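Metalloprotease stcE (Escherichia coli, PDB 4DNY) is a secreted zinc metalloprotease of the metzincin type, a mucinase that probably cleaves O-linked glycoproteins and so aids adhesion and immune evasion. Local coordinates at residues Glu77-Phe83 with Thr107-Val113. Residues are numbered along the deposited sequence.
Sequences EGKMVRF and TLLFKYV
Strand 80-86, here residues 80-83, pairs antiparallel with strand 107-113 within the beta-sandwich domain: the segment axes approach to 4.6 Å, and their directions differ by 172°. Pairing begins ahead of the first strand. Glu77 OE2 lies 3.7 Å from Val113 C and hydrogen-bonds Asn114 N. Gly78, at phi/psi 75/-2, sends N to Tyr112 O (2.8 Å); a water joins Gly78 O (3.0 Å) to Lys111 NZ (2.9 Å), which also hydrogen-bonds the backbone O of Asp17. Lys79 O accepts from Tyr112 N at 3.0 Å, after which residues 80-83 are extended (phi -113 to -134°, psi 128 to 151°). Met80 faces Lys111 in a non-hydrogen-bonded pair (CA-CA 4.4 Å), and its m, t, p side chain puts CE 3.7 Å from Leu109 CD1. Val81 and Phe110 form a hydrogen-bonded pair: Val81 N to Phe110 O 3.0 Å, Phe110 N to Val81 O 2.9 Å. Arg82, opposite Leu109, shares the face of Met80 and Lys111; its NH1 makes a salt bridge with Glu56 on strand 54-60. Val81 occupies the other face with Phe83, Leu108 and Phe110, where the last three meet Val100 or Leu102 of strand 98-102 in the second sheet. Phe83 forms the next hydrogen-bonded pair with Leu108, N to O 2.9 Å in both directions, while its ring (chi1 m) meets that of Phe110 rim to rim, planes at 84°, Phe83 CE2 lying 3.7 Å from Phe110 CE2.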
ATOM      1  N   GLU A  77       9.654  -8.795  -3.575  1.00 20.37           N
ATOM      2  CA  GLU A  77      10.243  -8.451  -4.844  1.00 19.20           C
ATOM      3  C   GLU A  77       9.215  -8.403  -5.975  1.00 18.83           C
ATOM      4  O   GLU A  77       8.512  -9.386  -6.243  1.00 18.36           O
ATOM      5  CB  GLU A  77      11.344  -9.438  -5.167  1.00 22.61           C
ATOM      6  CG  GLU A  77      12.315  -9.010  -6.125  1.00 23.24           C
ATOM      7  CD  GLU A  77      13.025  -7.693  -5.803  1.00 19.79           C
ATOM      8  OE1 GLU A  77      13.233  -7.309  -4.591  1.00 23.01           O
ATOM      9  OE2 GLU A  77      13.247  -7.067  -6.801  1.00 20.01           O
ATOM     10  N   GLY A  78       9.143  -7.248  -6.628  1.00 17.62           N
ATOM     11  CA  GLY A  78       8.231  -6.996  -7.739  1.00 15.75           C
ATOM     12  C   GLY A  78       6.773  -6.781  -7.364  1.00 15.68           C
ATOM     13  O   GLY A  78       5.924  -6.552  -8.261  1.00 15.30           O
ATOM     14  N   LYS A  79       6.465  -6.872  -6.093  1.00 13.49           N
ATOM     15  CA  LYS A  79       5.100  -6.691  -5.622  1.00 12.69           C
ATOM     16  C   LYS A  79       4.707  -5.218  -5.665  1.00 11.64           C
ATOM     17  O   LYS A  79       5.525  -4.324  -5.561  1.00 12.08           O
ATOM     18  CB  LYS A  79       4.941  -7.227  -4.190  1.00 13.08           C
ATOM     19  CG  LYS A  79       5.199  -8.698  -4.063  1.00 15.81           C
ATOM     20  CD  LYS A  79       4.228  -9.536  -4.855  1.00 17.24           C
ATOM     21  CE  LYS A  79       4.452 -11.054  -4.674  1.00 21.58           C
ATOM     22  NZ  LYS A  79       3.345 -11.886  -5.089  1.00 22.53           N
ATOM     23  N   MET A  80       3.373  -4.980  -5.696  1.00 11.19           N
ATOM     24  CA  MET A  80       2.822  -3.620  -5.810  1.00 10.46           C
ATOM     25  C   MET A  80       1.727  -3.363  -4.792  1.00 10.19           C
ATOM     26  O   MET A  80       1.004  -4.274  -4.402  1.00 10.64           O
ATOM     27  CB  MET A  80       2.342  -3.344  -7.239  1.00 11.70           C
ATOM     28  CG  MET A  80       3.464  -3.325  -8.211  1.00 13.52           C
ATOM     29  SD  MET A  80       2.889  -3.141  -9.916  0.12 13.60           S
ATOM     30  CE  MET A  80       2.041  -1.516  -9.938  1.00 16.51           C
ATOM     31  N   VAL A  81       1.598  -2.102  -4.411  1.00  9.58           N
ATOM     32  CA  VAL A  81       0.517  -1.652  -3.522  1.00  9.35           C
ATOM     33  C   VAL A  81      -0.082  -0.380  -4.091  1.00  9.34           C
ATOM     34  O   VAL A  81       0.652   0.573  -4.388  1.00  9.36           O
ATOM     35  CB  VAL A  81       0.991  -1.396  -2.050  1.00  9.21           C
ATOM     36  CG1 VAL A  81      -0.200  -0.973  -1.179  1.00  9.96           C
ATOM     37  CG2 VAL A  81       1.615  -2.697  -1.511  1.00 10.58           C
ATOM     38  N   ARG A  82      -1.391  -0.363  -4.243  1.00 10.14           N
ATOM     39  CA  ARG A  82      -2.131   0.820  -4.680  1.00  9.57           C
ATOM     40  C   ARG A  82      -3.005   1.309  -3.550  1.00  9.32           C
ATOM     41  O   ARG A  82      -3.584   0.504  -2.809  1.00 10.28           O
ATOM     42  CB  ARG A  82      -3.010   0.487  -5.914  1.00 10.97           C
ATOM     43  CG  ARG A  82      -3.722   1.724  -6.447  1.00 11.49           C
ATOM     44  CD  ARG A  82      -4.526   1.427  -7.668  1.00 13.37           C
ATOM     45  NE  ARG A  82      -3.670   1.050  -8.817  1.00 14.13           N
ATOM     46  CZ  ARG A  82      -3.740  -0.086  -9.483  1.00 15.38           C
ATOM     47  NH1 ARG A  82      -4.632  -1.032  -9.100  1.00 17.33           N
ATOM     48  NH2 ARG A  82      -2.972  -0.342 -10.552  1.00 18.31           N
ATOM     49  N   PHE A  83      -3.086   2.621  -3.368  1.00  9.31           N
ATOM     50  CA  PHE A  83      -4.017   3.268  -2.393  1.00  9.21           C
ATOM     51  C   PHE A  83      -4.992   4.120  -3.147  1.00  9.55           C
ATOM     52  O   PHE A  83      -4.588   4.857  -4.045  1.00 10.13           O
ATOM     53  CB  PHE A  83      -3.268   4.168  -1.421  1.00  9.03           C
ATOM     54  CG  PHE A  83      -2.415   3.419  -0.460  1.00  8.85           C
ATOM     55  CD1 PHE A  83      -2.885   3.092   0.781  1.00  9.73           C
ATOM     56  CD2 PHE A  83      -1.106   3.044  -0.797  1.00  9.83           C
ATOM     57  CE1 PHE A  83      -2.090   2.370   1.667  1.00 10.49           C
ATOM     58  CE2 PHE A  83      -0.304   2.362   0.109  1.00 10.44           C
ATOM     59  CZ  PHE A  83      -0.808   2.022   1.323  1.00 11.23           C
ATOM     60  N   THR A 107      -4.921   8.824  -5.435  1.00 12.36           N
ATOM     61  CA  THR A 107      -4.461   7.458  -5.666  1.00 12.17           C
ATOM     62  C   THR A 107      -2.941   7.495  -5.553  1.00 11.97           C
ATOM     63  O   THR A 107      -2.256   8.476  -6.055  1.00 15.43           O
ATOM     64  CB  THR A 107      -4.848   6.987  -7.059  1.00 11.88           C
ATOM     65  OG1 THR A 107      -6.240   6.816  -7.165  1.00 13.14           O
ATOM     66  CG2 THR A 107      -4.166   5.657  -7.438  1.00 13.55           C
ATOM     67  N   LEU A 108      -2.359   6.491  -4.915  1.00 11.06           N
ATOM     68  CA  LEU A 108      -0.917   6.325  -4.807  1.00 10.72           C
ATOM     69  C   LEU A 108      -0.549   4.921  -5.279  1.00 10.29           C
ATOM     70  O   LEU A 108      -1.317   3.991  -5.144  1.00  9.53           O
ATOM     71  CB  LEU A 108      -0.430   6.495  -3.371  1.00 12.36           C
ATOM     72  CG  LEU A 108      -0.682   7.809  -2.697  1.00 13.48           C
ATOM     73  CD1 LEU A 108      -0.298   7.688  -1.227  1.00 16.02           C
ATOM     74  CD2 LEU A 108       0.068   8.919  -3.405  1.00 16.97           C
ATOM     75  N   LEU A 109       0.655   4.741  -5.831  1.00 10.65           N
ATOM     76  CA  LEU A 109       1.059   3.438  -6.320  1.00 10.17           C
ATOM     77  C   LEU A 109       2.553   3.175  -6.020  1.00  9.23           C
ATOM     78  O   LEU A 109       3.389   4.092  -6.206  1.00 10.01           O
ATOM     79  CB  LEU A 109       0.847   3.343  -7.808  1.00  9.90           C
ATOM     80  CG  LEU A 109       1.108   1.992  -8.488  1.00 10.22           C
ATOM     81  CD1 LEU A 109       0.106   0.921  -7.962  1.00 10.49           C
ATOM     82  CD2 LEU A 109       0.993   2.098  -9.989  1.00 11.36           C
ATOM     83  N   PHE A 110       2.865   1.982  -5.529  1.00  9.04           N
ATOM     84  CA  PHE A 110       4.187   1.575  -5.081  1.00  9.01           C
ATOM     85  C   PHE A 110       4.564   0.233  -5.684  1.00  9.44           C
ATOM     86  O   PHE A 110       3.704  -0.631  -5.901  1.00 10.19           O
ATOM     87  CB  PHE A 110       4.235   1.456  -3.547  1.00 10.36           C
ATOM     88  CG  PHE A 110       3.931   2.708  -2.805  1.00 10.28           C
ATOM     89  CD1 PHE A 110       4.944   3.554  -2.349  1.00 10.91           C
ATOM     90  CD2 PHE A 110       2.638   3.051  -2.519  1.00  9.57           C
ATOM     91  CE1 PHE A 110       4.648   4.709  -1.661  1.00 12.16           C
ATOM     92  CE2 PHE A 110       2.336   4.215  -1.794  1.00 11.15           C
ATOM     93  CZ  PHE A 110       3.371   5.018  -1.356  1.00 12.50           C
ATOM     94  N   LYS A 111       5.866   0.053  -5.953  1.00  9.59           N
ATOM     95  CA  LYS A 111       6.446  -1.210  -6.380  1.00  9.77           C
ATOM     96  C   LYS A 111       7.791  -1.439  -5.681  1.00  9.83           C
ATOM     97  O   LYS A 111       8.564  -0.532  -5.546  1.00 10.83           O
ATOM     98  CB  LYS A 111       6.642  -1.218  -7.911  1.00 10.99           C
ATOM     99  CG  LYS A 111       7.219  -2.520  -8.447  1.00 12.70           C
ATOM    100  CD  LYS A 111       7.171  -2.618  -9.953  1.00 14.59           C
ATOM    101  CE  LYS A 111       7.921  -3.816 -10.444  1.00 18.47           C
ATOM    102  NZ  LYS A 111       7.757  -4.108 -11.933  1.00 20.15           N
ATOM    103  N   TYR A 112       8.035  -2.679  -5.241  1.00  9.99           N
ATOM    104  CA  TYR A 112       9.226  -3.033  -4.497  1.00 10.49           C
ATOM    105  C   TYR A 112      10.244  -3.636  -5.488  1.00 10.37           C
ATOM    106  O   TYR A 112       9.939  -4.614  -6.156  1.00 12.56           O
ATOM    107  CB  TYR A 112       8.854  -4.076  -3.448  1.00 11.64           C
ATOM    108  CG  TYR A 112       9.811  -4.233  -2.310  1.00 12.91           C
ATOM    109  CD1 TYR A 112       9.812  -3.346  -1.252  1.00 14.27           C
ATOM    110  CD2 TYR A 112      10.621  -5.352  -2.223  1.00 14.16           C
ATOM    111  CE1 TYR A 112      10.615  -3.494  -0.172  1.00 15.19           C
ATOM    112  CE2 TYR A 112      11.437  -5.538  -1.094  1.00 15.86           C
ATOM    113  CZ  TYR A 112      11.407  -4.605  -0.066  1.00 19.61           C
ATOM    114  OH  TYR A 112      12.202  -4.801   1.073  1.00 22.25           O
ATOM    115  N   VAL A 113      11.402  -3.011  -5.611  1.00 10.22           N
ATOM    116  CA  VAL A 113      12.430  -3.467  -6.535  1.00 10.38           C
ATOM    117  C   VAL A 113      13.753  -3.562  -5.784  1.00 11.12           C
ATOM    118  O   VAL A 113      14.262  -2.533  -5.266  1.00 10.83           O
ATOM    119  CB  VAL A 113      12.568  -2.540  -7.758  1.00 11.29           C
ATOM    120  CG1 VAL A 113      13.566  -3.097  -8.721  1.00 12.52           C
ATOM    121  CG2 VAL A 113      11.174  -2.385  -8.433  1.00 12.61           C
TER
HETATM  122  O   HOH W   1       5.590  -5.881 -11.147  1.00 17.73           O